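Local structure of uncharacterized protein (Magnetospirillum magneticum AMB-1, 5MU5) at residues Ser465-Ile468 with Met469-Arg473; Glu185-Pro188 with Gly189-Ala192; Leu195-Ala198 with Ile199-Cys203. The protein is a Maf glycosyltransferase that probably attaches sugars to flagellin and is involved in the formation of bacterial flagella. All blocks are in the same frame, centred on the assembly; numbering follows the deposited sequence.

Interaction 1: residues Ser465-Ile468 with Met469-Arg473; sequences SETI and MLWTR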
loop_
_atom_site.group_PDB
_atom_site.type_symbol
_atom_site.label_atom_id
_atom_site.label_comp_id
_atom_site.label_asym_id
_atom_site.label_seq_id
_atom_site.Cartn_x
_atom_site.Cartn_y
_atom_site.Cartn_z
ATOM N N SER A 465 -0.230 7.987 22.162
ATOM C CA SER A 465 -0.386 6.908 21.239
ATOM C C SER A 465 0.776 6.859 20.253
ATOM O O SER A 465 1.390 7.870 19.962
ATOM C CB SER A 465 -1.712 7.114 20.520
ATOM O OG SER A 465 -2.000 6.029 19.670
ATOM N N GLU A 466 1.059 5.672 19.739
ATOM C CA GLU A 466 2.108 5.441 18.771
ATOM C C GLU A 466 1.484 5.353 17.407
ATOM O O GLU A 466 0.266 5.193 17.267
ATOM C CB GLU A 466 2.773 4.100 19.048
ATOM C CG GLU A 466 3.344 3.939 20.448
ATOM C CD GLU A 466 3.542 2.477 20.820
ATOM O OE1 GLU A 466 3.774 1.647 19.905
ATOM O OE2 GLU A 466 3.454 2.142 22.026
ATOM N N THR A 467 2.336 5.377 16.398
ATOM C CA THR A 467 1.909 5.409 15.002
ATOM C C THR A 467 1.097 4.183 14.576
ATOM O O THR A 467 0.078 4.328 13.908
ATOM C CB THR A 467 3.142 5.644 14.111
ATOM O OG1 THR A 467 3.655 6.955 14.397
ATOM C CG2 THR A 467 2.821 5.538 12.621
ATOM N N ILE A 468 1.522 2.993 14.977
ATOM C CA ILE A 468 0.791 1.764 14.633
ATOM C C ILE A 468 -0.628 1.782 15.218
ATOM O O ILE A 468 -1.586 1.250 14.612
ATOM C CB ILE A 468 1.546 0.474 15.083
ATOM C CG1 ILE A 468 0.792 -0.821 14.697
ATOM C CG2 ILE A 468 1.718 0.431 16.596
ATOM C CD1 ILE A 468 0.546 -1.043 13.215
ATOM N N MET A 469 -0.751 2.384 16.396
ATOM C CA MET A 469 -2.033 2.512 17.056
ATOM C C MET A 469 -2.980 3.516 16.361
ATOM O O MET A 469 -4.205 3.336 16.357
ATOM C CB MET A 469 -1.794 2.837 18.519
ATOM C CG MET A 469 -1.021 1.711 19.179
ATOM S SD MET A 469 -1.076 1.757 20.957
ATOM C CE MET A 469 0.182 2.935 21.439
ATOM N N LEU A 470 -2.420 4.553 15.748
ATOM C CA LEU A 470 -3.240 5.523 15.037
ATOM C C LEU A 470 -3.790 4.896 13.754
ATOM O O LEU A 470 -4.931 5.168 13.388
ATOM C CB LEU A 470 -2.453 6.797 14.729
ATOM C CG LEU A 470 -1.792 7.460 15.956
ATOM C CD1 LEU A 470 -0.780 8.496 15.506
ATOM C CD2 LEU A 470 -2.796 8.086 16.888
ATOM N N TRP A 471 -2.992 4.058 13.089
ATOM C CA TRP A 471 -3.455 3.337 11.890
ATOM C C TRP A 471 -4.561 2.385 12.283
ATOM O O TRP A 471 -5.567 2.281 11.604
ATOM C CB TRP A 471 -2.348 2.521 11.221
ATOM C CG TRP A 471 -1.150 3.315 10.756
ATOM C CD1 TRP A 471 -1.106 4.644 10.448
ATOM C CD2 TRP A 471 0.160 2.796 10.481
ATOM N NE1 TRP A 471 0.154 4.989 10.055
ATOM C CE2 TRP A 471 0.951 3.875 10.048
ATOM C CE3 TRP A 471 0.736 1.522 10.559
ATOM C CZ2 TRP A 471 2.302 3.731 9.704
ATOM C CZ3 TRP A 471 2.091 1.373 10.221
ATOM C CH2 TRP A 471 2.857 2.478 9.805
ATOM N N THR A 472 -4.373 1.709 13.408
ATOM C CA THR A 472 -5.376 0.812 13.916
ATOM C C THR A 472 -6.627 1.594 14.208
ATOM O O THR A 472 -7.708 1.185 13.803
ATOM C CB THR A 472 -4.882 0.098 15.177
ATOM O OG1 THR A 472 -3.781 -0.741 14.834
ATOM C CG2 THR A 472 -5.995 -0.765 15.790
ATOM N N ARG A 473 -6.486 2.721 14.914
ATOM C CA ARG A 473 -7.623 3.596 15.206
ATOM C C ARG A 473 -8.335 4.076 13.957
ATOM O O ARG A 473 -9.574 4.107 13.908
ATOM C CB ARG A 473 -7.149 4.810 15.984
ATOM C CG ARG A 473 -8.233 5.832 16.290
ATOM C CD ARG A 473 -7.588 7.157 16.658
ATOM N NE ARG A 473 -7.000 7.760 15.484
ATOM C CZ ARG A 473 -6.260 8.862 15.488
ATOM N NH1 ARG A 473 -6.018 9.505 16.627
ATOM N NH2 ARG A 473 -5.760 9.312 14.340
#
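Thr467 and Trp471 meet in the first turn of helix 467-482, just past its N-cap residue Glu466. The opening backbone bonds set the frame: Leu470 N donates to Glu466 O, and Trp471 N reaches Thr467 O at an N-H...O angle of 160°. Trp471 can be followed outward. Its CB lies 3.7 Å from Ile468 O; with CG anti to the carbonyl carbon (chi1 -59°), the indole turns back over the start of the helix, and Thr467 O sits over one ring face, toward the rim. Farther out, Thr467 CG2 is 3.5 Å from Trp471 CZ2 and nearly as close to CE2, while on the benzo side Ile468 CD1 approaches CE3 at 3.7 Å, the Ile468 and Trp471 side chains crossing at about a right angle. Met469 runs the other way, and the bend at its chi3 brings CE to 3.4 Å from Glu466 CD. On the strand side, Leu470 CD2 packs 3.6 Å from Ser465 OG, a hydroxyl hydrogen-bonded to Leu416 O, and Leu470 also touches Val453 and Glu455 of strand 453-456. The buried Thr472 gives the turn its side-chain bond: OG1, also bonded to Thr392 OG1, donates to Ile468 O at 3.0 Å, and Thr472 N reaches that oxygen from the opposite face of the carbonyl plane.

Interaction 2: residues Glu185-Pro188 with Gly189-Ala192; sequences EEEP and GQIA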
loop_
_atom_site.group_PDB
_atom_site.type_symbol
_atom_site.label_atom_id
_atom_site.label_comp_id
_atom_site.label_asym_id
_atom_site.label_seq_id
_atom_site.Cartn_x
_atom_site.Cartn_y
_atom_site.Cartn_z
ATOM N N GLU A 185 -6.421 20.173 -9.836
ATOM C CA GLU A 185 -6.983 20.155 -8.487
ATOM C C GLU A 185 -6.516 21.391 -7.755
ATOM O O GLU A 185 -5.401 21.857 -7.973
ATOM C CB GLU A 185 -6.526 18.892 -7.718
ATOM C CG GLU A 185 -6.979 17.561 -8.315
ATOM C CD GLU A 185 -8.504 17.377 -8.310
ATOM O OE1 GLU A 185 -9.163 17.972 -7.443
ATOM O OE2 GLU A 185 -9.051 16.647 -9.180
ATOM N N GLU A 186 -7.360 21.892 -6.872
ATOM C CA GLU A 186 -7.077 23.090 -6.079
ATOM C C GLU A 186 -6.866 22.807 -4.599
ATOM O O GLU A 186 -6.477 23.687 -3.866
ATOM C CB GLU A 186 -8.256 24.061 -6.193
ATOM C CG GLU A 186 -8.512 24.527 -7.616
ATOM C CD GLU A 186 -9.834 25.268 -7.772
ATOM O OE1 GLU A 186 -10.243 25.995 -6.839
ATOM O OE2 GLU A 186 -10.464 25.128 -8.845
ATOM N N GLU A 187 -7.170 21.608 -4.148
ATOM C CA GLU A 187 -7.069 21.290 -2.738
ATOM C C GLU A 187 -5.748 20.576 -2.498
ATOM O O GLU A 187 -5.398 19.687 -3.261
ATOM C CB GLU A 187 -8.226 20.387 -2.325
ATOM C CG GLU A 187 -9.594 21.023 -2.484
ATOM C CD GLU A 187 -10.719 19.988 -2.496
ATOM O OE1 GLU A 187 -10.564 18.907 -3.124
ATOM O OE2 GLU A 187 -11.772 20.255 -1.879
ATOM N N PRO A 188 -5.016 20.950 -1.435
ATOM C CA PRO A 188 -3.753 20.251 -1.145
ATOM C C PRO A 188 -3.937 18.734 -1.028
ATOM O O PRO A 188 -3.185 17.985 -1.645
ATOM C CB PRO A 188 -3.319 20.822 0.214
ATOM C CG PRO A 188 -4.100 22.063 0.393
ATOM C CD PRO A 188 -5.366 21.922 -0.390
ATOM N N GLY A 189 -4.940 18.311 -0.244
ATOM C CA GLY A 189 -5.250 16.899 -0.032
ATOM C C GLY A 189 -5.416 16.121 -1.313
ATOM O O GLY A 189 -4.838 15.060 -1.476
ATOM N N GLN A 190 -6.185 16.671 -2.240
ATOM C CA GLN A 190 -6.416 16.040 -3.536
ATOM C C GLN A 190 -5.182 16.037 -4.390
ATOM O O GLN A 190 -4.922 15.073 -5.089
ATOM C CB GLN A 190 -7.528 16.748 -4.313
ATOM C CG GLN A 190 -8.894 16.187 -4.039
ATOM C CD GLN A 190 -8.967 14.720 -4.420
ATOM O OE1 GLN A 190 -8.539 14.334 -5.502
ATOM N NE2 GLN A 190 -9.480 13.896 -3.522
ATOM N N ILE A 191 -4.432 17.129 -4.370
ATOM C CA ILE A 191 -3.205 17.166 -5.161
ATOM C C ILE A 191 -2.283 16.020 -4.712
ATOM O O ILE A 191 -1.793 15.251 -5.543
ATOM C CB ILE A 191 -2.476 18.513 -5.039
ATOM C CG1 ILE A 191 -3.264 19.589 -5.795
ATOM C CG2 ILE A 191 -1.063 18.382 -5.586
ATOM C CD1 ILE A 191 -2.859 21.001 -5.459
ATOM N N ALA A 192 -2.091 15.923 -3.395
ATOM C CA ALA A 192 -1.226 14.918 -2.794
ATOM C C ALA A 192 -1.665 13.524 -3.165
ATOM O O ALA A 192 -0.856 12.741 -3.587
ATOM C CB ALA A 192 -1.171 15.078 -1.277
#
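Glu185 meets Gln190 and Ile191 where the loop after strand 180-183 turns into helix 188-202. The backbone contributes hydrogen bonds. Ile191 N donates to Glu187 O at 3.0 Å with an N-H...O angle of 163°, and Ala192 N donates to Pro188 O at 2.9 Å with an angle of 170°, as expected where regular alpha-helical pairing has begun.

The contacts between polar side chains are made through carbon. Glu185 bends at chi2 (-64°), which folds its carboxylate back beside the helix and places OE1 3.7 Å from Gln190 CB. Glu187 lies alongside Gln190, pointing the same way, with its OE1 3.3 Å from Gln190 CG. The methylenes of Gln190 thus face two carboxylates, whose charges would probably be favoured by the positive end of the helix dipole.

Apolar packing closes the inner side, where Glu185 CB rests 3.9 Å from Ile191 CG1. Beside it a methyl meets a backbone carbonyl oxygen, Ile191 CD1 lying 3.7 Å from Glu185 O. The buried Ile191 also touches Leu220 and Ala224 of helix 219-235. With an alanine in place of Glu185, Gln190 CB would probably lose the carboxylate that lies against it, and the Gln190 side chain would be freer to turn.

Glu187 at the N-cap and Pro188 in the first turn, where the missing N-H of a proline costs no helical bond, mark a helix N-terminus in a parallel alpha/beta domain.

Interaction 3: residues Leu195-Ala198 with Ile199-Cys203; sequences LRSA and IRCCC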
loop_
_atom_site.group_PDB
_atom_site.type_symbol
_atom_site.label_atom_id
_atom_site.label_comp_id
_atom_site.label_asym_id
_atom_site.label_seq_id
_atom_site.Cartn_x
_atom_site.Cartn_y
_atom_site.Cartn_z
ATOM N N LEU A 195 -1.020 12.894 -7.084
ATOM C CA LEU A 195 0.406 12.774 -7.373
ATOM C C LEU A 195 0.919 11.417 -6.938
ATOM O O LEU A 195 1.598 10.734 -7.705
ATOM C CB LEU A 195 1.214 13.853 -6.664
ATOM C CG LEU A 195 1.496 15.107 -7.464
ATOM C CD1 LEU A 195 2.276 16.087 -6.598
ATOM C CD2 LEU A 195 2.264 14.710 -8.729
ATOM N N ARG A 196 0.568 11.025 -5.715
ATOM C CA ARG A 196 0.954 9.714 -5.192
ATOM C C ARG A 196 0.440 8.633 -6.107
ATOM O O ARG A 196 1.161 7.736 -6.472
ATOM C CB ARG A 196 0.436 9.487 -3.760
ATOM C CG ARG A 196 1.151 10.332 -2.715
ATOM C CD ARG A 196 0.959 9.811 -1.299
ATOM N NE ARG A 196 -0.417 9.932 -0.805
ATOM C CZ ARG A 196 -0.891 10.935 -0.066
ATOM N NH1 ARG A 196 -0.138 11.971 0.254
ATOM N NH2 ARG A 196 -2.151 10.913 0.336
ATOM N N SER A 197 -0.807 8.758 -6.513
ATOM C CA SER A 197 -1.430 7.781 -7.389
ATOM C C SER A 197 -0.793 7.763 -8.793
ATOM O O SER A 197 -0.628 6.713 -9.419
ATOM C CB SER A 197 -2.918 8.087 -7.471
ATOM O OG SER A 197 -3.520 7.260 -8.432
ATOM N N ALA A 198 -0.430 8.932 -9.288
ATOM C CA ALA A 198 0.218 9.024 -10.611
ATOM C C ALA A 198 1.562 8.302 -10.619
ATOM O O ALA A 198 1.854 7.571 -11.540
ATOM C CB ALA A 198 0.409 10.478 -10.987
ATOM N N ILE A 199 2.350 8.481 -9.555
ATOM C CA ILE A 199 3.642 7.807 -9.429
ATOM C C ILE A 199 3.455 6.316 -9.178
ATOM O O ILE A 199 4.151 5.466 -9.755
ATOM C CB ILE A 199 4.484 8.376 -8.272
ATOM C CG1 ILE A 199 4.796 9.852 -8.483
ATOM C CG2 ILE A 199 5.785 7.619 -8.151
ATOM C CD1 ILE A 199 5.656 10.141 -9.693
ATOM N N ARG A 200 2.516 6.010 -8.301
ATOM C CA ARG A 200 2.264 4.644 -7.894
ATOM C C ARG A 200 1.812 3.762 -9.040
ATOM O O ARG A 200 2.160 2.593 -9.091
ATOM C CB ARG A 200 1.198 4.614 -6.796
ATOM C CG ARG A 200 0.843 3.210 -6.316
ATOM C CD ARG A 200 -0.336 3.187 -5.356
ATOM N NE ARG A 200 -0.129 4.069 -4.211
ATOM C CZ ARG A 200 -0.829 5.177 -3.934
ATOM N NH1 ARG A 200 -1.844 5.591 -4.712
ATOM N NH2 ARG A 200 -0.518 5.877 -2.841
ATOM N N CYS A 201 1.010 4.323 -9.940
ATOM C CA CYS A 201 0.435 3.561 -11.051
ATOM C C CYS A 201 1.315 3.475 -12.291
ATOM O O CYS A 201 1.159 2.584 -13.114
ATOM C CB CYS A 201 -0.895 4.178 -11.457
ATOM S SG CYS A 201 -2.154 3.883 -10.213
ATOM N N CYS A 202 2.224 4.422 -12.438
ATOM C CA CYS A 202 3.113 4.420 -13.567
ATOM C C CYS A 202 4.326 3.573 -13.266
ATOM O O CYS A 202 4.592 2.622 -13.980
ATOM C CB CYS A 202 3.537 5.832 -13.902
ATOM S SG CYS A 202 4.719 5.845 -15.250
ATOM N N CYS A 203 5.073 3.918 -12.225
ATOM C CA CYS A 203 6.238 3.131 -11.857
ATOM C C CYS A 203 6.789 3.564 -10.502
ATOM O O CYS A 203 7.767 4.321 -10.416
ATOM C CB CYS A 203 7.312 3.309 -12.902
ATOM S SG CYS A 203 8.520 2.019 -12.720
#
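Ile199 N donates to Leu195 O at 3.0 Å with an N-H...O angle of 164°, and Ile199 CG1 packs 3.4 Å from that same oxygen. This is the dense side of the last turns of helix 188-202. Leu195, Ala198 and Ile199 are buried here: Leu195 and Ile199 touch both strands 123-127 and 146-150 of the parallel sheet, Ala198 rests on His148, and Ile199 also reaches Phe228 and Ile235 of helix 219-235.

The other side is looser and polar. Arg200 begins with CG anti to the backbone N (chi1 179°) and bends at chi3, which returns its guanidinium over the preceding turn: Arg196 O lies 4.0 Å above the centre of one face, NH1 comes 3.5 Å from Ser197 CA, and NH2 stands 3.8 Å from Arg196 CB. Cys201 SG lies 3.3 Å from Ser197 O, with Ser197 OG farther off.

The N-H...O angles fall off toward the end of the helix, to 139° for Cys202 N on Ala198 O, a bond of 3.3 Å, before Cys203 leaves helical geometry.

Arg196 NE and Arg200 NH2 stand 4.5 Å apart, two like charges whose mutual repulsion is probably eased by the salt bridge from Arg196 NH1 to Asp231 OD2.

Interactions 2 and 3 belong to one element: 185-192 starts helix 188-202 and 195-203 finishes it, their centres 15 Å apart. Both turn a side toward helix 219-235, and both belong to the Maf N-terminal domain, where strand 180-183 leads into the helix and strands 123-127 and 146-150 lie beneath its later turns. Interaction 1 opens a different helix, 467-482, much later in the chain. Its centre is 25 Å from that of interaction 2 and 26 Å from that of interaction 3, with nearest atoms about 15 Å and 12 Å apart, so neither pair touches. No ligand or catalytic residue is identified here, and the contacts are best read as helix-end packing.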